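Local coordinates for eukaryotic translation initiation factor 4 gamma 5 (Trypanosoma cruzi, PDB 6OZU), which probably acts as a scaffold in translation initiation through its MIF4G domain, which may bind the helicase eIF4A as in related eIF4G proteins, at residues E29-P34 and V70-N75; N137-L142 and E150-H155. All coordinates share one frame; numbering follows the deposited sequence.

How the contacts relate
Both contacts join helices of one MIF4G domain, an all-helical fold, and they follow each other in series along the chain. Contact 1 is peripheral, about 20 Å from the centre of the chain to its own centre, and contact 2 is central, about 4 Å away on the same measure. Their centres lie 22 Å apart and their nearest atoms about 6 Å, without touching. Helix 82-112 links them: I87 and I91 pack on the 70-75 side of contact 1, C95 and F99 on contact 2. L147 is also shared, meeting V70, V71 and L142. A bound sulfate, probably a crystallisation additive, sits about 3 Å from the side chain of S72 in contact 1.

Contact 1: residues E29-P34 and V70-N75; sequences ELTNLP and VVSLIN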
loop_
_atom_site.group_PDB
_atom_site.type_symbol
_atom_site.label_atom_id
_atom_site.label_comp_id
_atom_site.label_asym_id
_atom_site.label_seq_id
_atom_site.Cartn_x
_atom_site.Cartn_y
_atom_site.Cartn_z
ATOM N N GLU A 29 -2.548 22.395 9.667
ATOM C CA GLU A 29 -3.399 23.007 8.632
ATOM C C GLU A 29 -4.597 22.095 8.286
ATOM O O GLU A 29 -5.693 22.593 8.036
ATOM C CB GLU A 29 -2.598 23.326 7.366
ATOM C CG GLU A 29 -1.943 24.693 7.389
ATOM C CD GLU A 29 -1.621 25.279 6.028
ATOM O OE1 GLU A 29 -0.524 25.864 5.881
ATOM O OE2 GLU A 29 -2.469 25.169 5.111
ATOM N N LEU A 30 -4.374 20.762 8.286
ATOM C CA LEU A 30 -5.387 19.750 8.003
ATOM C C LEU A 30 -6.388 19.653 9.152
ATOM O O LEU A 30 -7.592 19.645 8.887
ATOM C CB LEU A 30 -4.733 18.393 7.697
ATOM C CG LEU A 30 -5.647 17.231 7.270
ATOM C CD1 LEU A 30 -6.245 17.456 5.885
ATOM C CD2 LEU A 30 -4.877 15.939 7.252
ATOM N N THR A 31 -5.908 19.635 10.425
ATOM C CA THR A 31 -6.794 19.589 11.603
ATOM C C THR A 31 -7.647 20.858 11.690
ATOM O O THR A 31 -8.786 20.790 12.154
ATOM C CB THR A 31 -6.045 19.277 12.914
ATOM O OG1 THR A 31 -5.220 20.384 13.285
ATOM C CG2 THR A 31 -5.246 17.962 12.856
ATOM N N ASN A 32 -7.121 21.995 11.194
ATOM C CA ASN A 32 -7.824 23.283 11.157
ATOM C C ASN A 32 -8.962 23.316 10.118
ATOM O O ASN A 32 -9.733 24.273 10.102
ATOM C CB ASN A 32 -6.845 24.465 10.958
ATOM C CG ASN A 32 -5.917 24.738 12.125
ATOM O OD1 ASN A 32 -6.162 24.353 13.279
ATOM N ND2 ASN A 32 -4.814 25.412 11.842
ATOM N N LEU A 33 -9.076 22.280 9.263
ATOM C CA LEU A 33 -10.168 22.198 8.290
ATOM C C LEU A 33 -11.441 21.689 8.998
ATOM O O LEU A 33 -11.327 20.867 9.917
ATOM C CB LEU A 33 -9.807 21.281 7.108
ATOM C CG LEU A 33 -8.706 21.750 6.145
ATOM C CD1 LEU A 33 -8.307 20.630 5.227
ATOM C CD2 LEU A 33 -9.148 22.961 5.329
ATOM N N PRO A 34 -12.656 22.150 8.606
ATOM C CA PRO A 34 -13.870 21.679 9.289
ATOM C C PRO A 34 -14.380 20.330 8.771
ATOM O O PRO A 34 -15.430 20.264 8.134
ATOM C CB PRO A 34 -14.853 22.831 9.081
ATOM C CG PRO A 34 -14.433 23.463 7.824
ATOM C CD PRO A 34 -12.988 23.134 7.555
ATOM N N VAL A 70 -2.913 11.375 6.704
ATOM C CA VAL A 70 -4.082 10.518 6.912
ATOM C C VAL A 70 -4.049 9.956 8.348
ATOM O O VAL A 70 -5.090 9.927 9.005
ATOM C CB VAL A 70 -4.214 9.420 5.814
ATOM C CG1 VAL A 70 -5.404 8.494 6.091
ATOM C CG2 VAL A 70 -4.343 10.047 4.425
ATOM N N VAL A 71 -2.847 9.572 8.845
ATOM C CA VAL A 71 -2.644 9.082 10.223
ATOM C C VAL A 71 -3.018 10.213 11.197
ATOM O O VAL A 71 -3.733 9.976 12.174
ATOM C CB VAL A 71 -1.192 8.571 10.480
ATOM C CG1 VAL A 71 -0.990 8.176 11.948
ATOM C CG2 VAL A 71 -0.855 7.405 9.568
ATOM N N SER A 72 -2.552 11.443 10.887
ATOM C CA SER A 72 -2.780 12.672 11.643
ATOM C C SER A 72 -4.287 12.971 11.770
ATOM O O SER A 72 -4.780 13.281 12.864
ATOM C CB SER A 72 -2.050 13.830 10.969
ATOM O OG SER A 72 -2.286 15.059 11.631
ATOM N N LEU A 73 -4.998 12.835 10.637
ATOM C CA LEU A 73 -6.425 13.055 10.474
ATOM C C LEU A 73 -7.245 12.083 11.324
ATOM O O LEU A 73 -8.186 12.527 11.960
ATOM C CB LEU A 73 -6.771 12.965 8.973
ATOM C CG LEU A 73 -8.226 13.045 8.518
ATOM C CD1 LEU A 73 -8.869 14.358 8.923
ATOM C CD2 LEU A 73 -8.315 12.882 7.003
ATOM N N ILE A 74 -6.872 10.790 11.381
ATOM C CA ILE A 74 -7.596 9.808 12.204
ATOM C C ILE A 74 -7.131 9.852 13.684
ATOM O O ILE A 74 -7.841 9.366 14.564
ATOM C CB ILE A 74 -7.639 8.363 11.622
ATOM C CG1 ILE A 74 -6.260 7.744 11.446
ATOM C CG2 ILE A 74 -8.442 8.312 10.316
ATOM C CD1 ILE A 74 -6.325 6.235 11.409
ATOM N N ASN A 75 -5.966 10.464 13.964
ATOM C CA ASN A 75 -5.488 10.654 15.339
ATOM C C ASN A 75 -6.229 11.859 15.981
ATOM O O ASN A 75 -6.349 11.928 17.207
ATOM C CB ASN A 75 -3.975 10.866 15.375
ATOM C CG ASN A 75 -3.129 9.611 15.301
ATOM O OD1 ASN A 75 -1.946 9.650 15.624
ATOM N ND2 ASN A 75 -3.675 8.471 14.864
#
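L30 and L73 both place CG anti to the backbone N (chi1 -175° and 175°), and the second torsion of L30 then folds CD1 aside (chi2 69°) and leaves CD2 anti to CA, pointing at helix 63-76. There the L30 CD2 methyl meets the L73 CB methylene at 3.9 Å. The side chains cross at about a right angle, so a branch end presses on the root of the opposing leucine and the two isobutyl groups do not lie alongside each other. Next to this pair, T31 presents its CG2 methyl to S72, with 4.3 Å between T31 CG2 and S72 OG. The T31 hydroxyl is occupied within its own helix, where OG1 hydrogen-bonds to the carbonyl oxygen of E28, and this leaves the methyl as the branch that faces S72. The backbones come nearest at T31 and L73, whose CA atoms are 6.6 Å apart.

Within the 29-34 segment, L33 N is bonded to L30 O at 3.0 Å. L30 also rests on L69 of helix 63-76, and L73 on I35 and on I87 of helix 82-112, so the pair belongs to a wider apolar layer. This is the side-by-side helix packing of the all-helical MIF4G domain, near one end of the fold. With 161 Å² buried in total and carbon against carbon at its centre, the contact between the two segments is held by van der Waals and hydrophobic packing, with no hydrogen bond or salt bridge to fix its direction.

Contact 2: residues N137-L142 and E150-H155; sequences NFLGLL and EKVVLH
Backbone bonding from L142 N to F138 O, at 2.9 Å, holds the helical turn from which L139 reaches across to V152 and V153. L139 starts with CG anti to the backbone N (chi1 -176°), which carries the branch outward from helix 118-144; the next torsion (chi2 75°) leaves CD2 anti to CA and turns CD1 to the valines. L139 CD1 lies 4.1 Å from V152 CG1 and 4.3 Å from V153 CG2, so a single methyl settles against two consecutive residues of helix 150-162, meeting V152 at a slant, methyl to methyl. The meeting is wholly apolar and light, burying 119 Å² in all, with L139 contributing the largest share.

On another face of helix 118-144, the L142 CD1 methyl sits over the centre of the F138 ring, 3.7 Å above its plane, a CH-pi arrangement. F138 in turn meets F51 edge-to-face. F99 of helix 82-112 touches L139, L142 and V152 alike, bridging the two segments. These run antiparallel on consecutive helices, a buried helical hairpin near the centre of the domain, and L154 leans on E207 and L208 of helix 194-208.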
loop_
_atom_site.group_PDB
_atom_site.type_symbol
_atom_site.label_atom_id
_atom_site.label_comp_id
_atom_site.label_asym_id
_atom_site.label_seq_id
_atom_site.Cartn_x
_atom_site.Cartn_y
_atom_site.Cartn_z
ATOM N N ASN A 137 3.845 0.375 -4.022
ATOM C CA ASN A 137 4.508 1.308 -3.096
ATOM C C ASN A 137 3.478 1.834 -2.067
ATOM O O ASN A 137 3.663 1.669 -0.851
ATOM C CB ASN A 137 5.190 2.481 -3.843
ATOM C CG ASN A 137 5.919 3.462 -2.937
ATOM O OD1 ASN A 137 6.620 3.079 -1.990
ATOM N ND2 ASN A 137 5.769 4.754 -3.206
ATOM N N PHE A 138 2.355 2.367 -2.572
ATOM C CA PHE A 138 1.267 2.862 -1.749
ATOM C C PHE A 138 0.785 1.801 -0.730
ATOM O O PHE A 138 0.684 2.133 0.457
ATOM C CB PHE A 138 0.143 3.376 -2.630
ATOM C CG PHE A 138 -0.995 4.072 -1.909
ATOM C CD1 PHE A 138 -0.746 4.931 -0.840
ATOM C CD2 PHE A 138 -2.299 3.924 -2.342
ATOM C CE1 PHE A 138 -1.787 5.610 -0.206
ATOM C CE2 PHE A 138 -3.333 4.617 -1.717
ATOM C CZ PHE A 138 -3.072 5.447 -0.647
ATOM N N LEU A 139 0.570 0.528 -1.165
ATOM C CA LEU A 139 0.160 -0.570 -0.273
ATOM C C LEU A 139 1.123 -0.728 0.925
ATOM O O LEU A 139 0.663 -0.895 2.058
ATOM C CB LEU A 139 0.030 -1.907 -1.041
ATOM C CG LEU A 139 -0.481 -3.122 -0.225
ATOM C CD1 LEU A 139 -1.996 -3.043 0.047
ATOM C CD2 LEU A 139 -0.154 -4.419 -0.923
ATOM N N GLY A 140 2.432 -0.641 0.648
ATOM C CA GLY A 140 3.505 -0.718 1.638
ATOM C C GLY A 140 3.483 0.418 2.638
ATOM O O GLY A 140 3.564 0.189 3.843
ATOM N N LEU A 141 3.345 1.647 2.151
ATOM C CA LEU A 141 3.237 2.828 3.012
ATOM C C LEU A 141 1.958 2.852 3.868
ATOM O O LEU A 141 2.005 3.288 5.030
ATOM C CB LEU A 141 3.333 4.090 2.175
ATOM C CG LEU A 141 4.680 4.277 1.517
ATOM C CD1 LEU A 141 4.559 5.070 0.296
ATOM C CD2 LEU A 141 5.666 4.863 2.462
ATOM N N LEU A 142 0.825 2.363 3.321
ATOM C CA LEU A 142 -0.425 2.308 4.087
ATOM C C LEU A 142 -0.248 1.288 5.202
ATOM O O LEU A 142 -0.670 1.534 6.328
ATOM C CB LEU A 142 -1.630 1.909 3.214
ATOM C CG LEU A 142 -2.189 2.912 2.205
ATOM C CD1 LEU A 142 -3.117 2.221 1.233
ATOM C CD2 LEU A 142 -2.963 4.036 2.894
ATOM N N GLU A 150 -4.405 -6.099 7.356
ATOM C CA GLU A 150 -3.472 -7.201 7.076
ATOM C C GLU A 150 -4.058 -8.088 5.944
ATOM O O GLU A 150 -3.315 -8.531 5.070
ATOM C CB GLU A 150 -3.275 -8.025 8.363
ATOM C CG GLU A 150 -1.882 -8.611 8.571
ATOM C CD GLU A 150 -1.720 -9.544 9.764
ATOM O OE1 GLU A 150 -1.700 -9.044 10.911
ATOM O OE2 GLU A 150 -1.583 -10.771 9.553
ATOM N N LYS A 151 -5.400 -8.273 5.939
ATOM C CA LYS A 151 -6.190 -9.042 4.957
ATOM C C LYS A 151 -6.100 -8.497 3.527
ATOM O O LYS A 151 -6.176 -9.279 2.581
ATOM C CB LYS A 151 -7.680 -9.161 5.355
ATOM C CG LYS A 151 -8.107 -8.622 6.727
ATOM C CD LYS A 151 -9.605 -8.304 6.696
ATOM C CE LYS A 151 -10.309 -8.379 8.030
ATOM N NZ LYS A 151 -10.613 -9.784 8.425
ATOM N N VAL A 152 -5.973 -7.168 3.367
ATOM C CA VAL A 152 -5.837 -6.514 2.052
ATOM C C VAL A 152 -4.461 -6.842 1.467
ATOM O O VAL A 152 -4.355 -7.221 0.296
ATOM C CB VAL A 152 -6.087 -4.980 2.125
ATOM C CG1 VAL A 152 -5.827 -4.290 0.776
ATOM C CG2 VAL A 152 -7.511 -4.686 2.607
ATOM N N VAL A 153 -3.426 -6.733 2.311
ATOM C CA VAL A 153 -2.040 -7.041 1.990
ATOM C C VAL A 153 -1.931 -8.502 1.525
ATOM O O VAL A 153 -1.378 -8.758 0.457
ATOM C CB VAL A 153 -1.096 -6.702 3.175
ATOM C CG1 VAL A 153 0.387 -6.851 2.773
ATOM C CG2 VAL A 153 -1.374 -5.292 3.690
ATOM N N LEU A 154 -2.536 -9.428 2.283
ATOM C CA LEU A 154 -2.578 -10.854 1.980
ATOM C C LEU A 154 -3.239 -11.142 0.627
ATOM O O LEU A 154 -2.667 -11.916 -0.145
ATOM C CB LEU A 154 -3.301 -11.606 3.103
ATOM C CG LEU A 154 -3.507 -13.115 2.917
ATOM C CD1 LEU A 154 -2.188 -13.880 2.961
ATOM C CD2 LEU A 154 -4.515 -13.644 3.900
ATOM N N HIS A 155 -4.424 -10.521 0.347
ATOM C CA HIS A 155 -5.174 -10.674 -0.919
ATOM C C HIS A 155 -4.390 -10.159 -2.115
ATOM O O HIS A 155 -4.445 -10.775 -3.180
ATOM C CB HIS A 155 -6.572 -10.007 -0.870
ATOM C CG HIS A 155 -7.471 -10.330 -2.043
ATOM N ND1 HIS A 155 -8.566 -11.171 -1.906
ATOM C CD2 HIS A 155 -7.433 -9.879 -3.322
ATOM C CE1 HIS A 155 -9.134 -11.222 -3.103
ATOM N NE2 HIS A 155 -8.481 -10.470 -3.988
#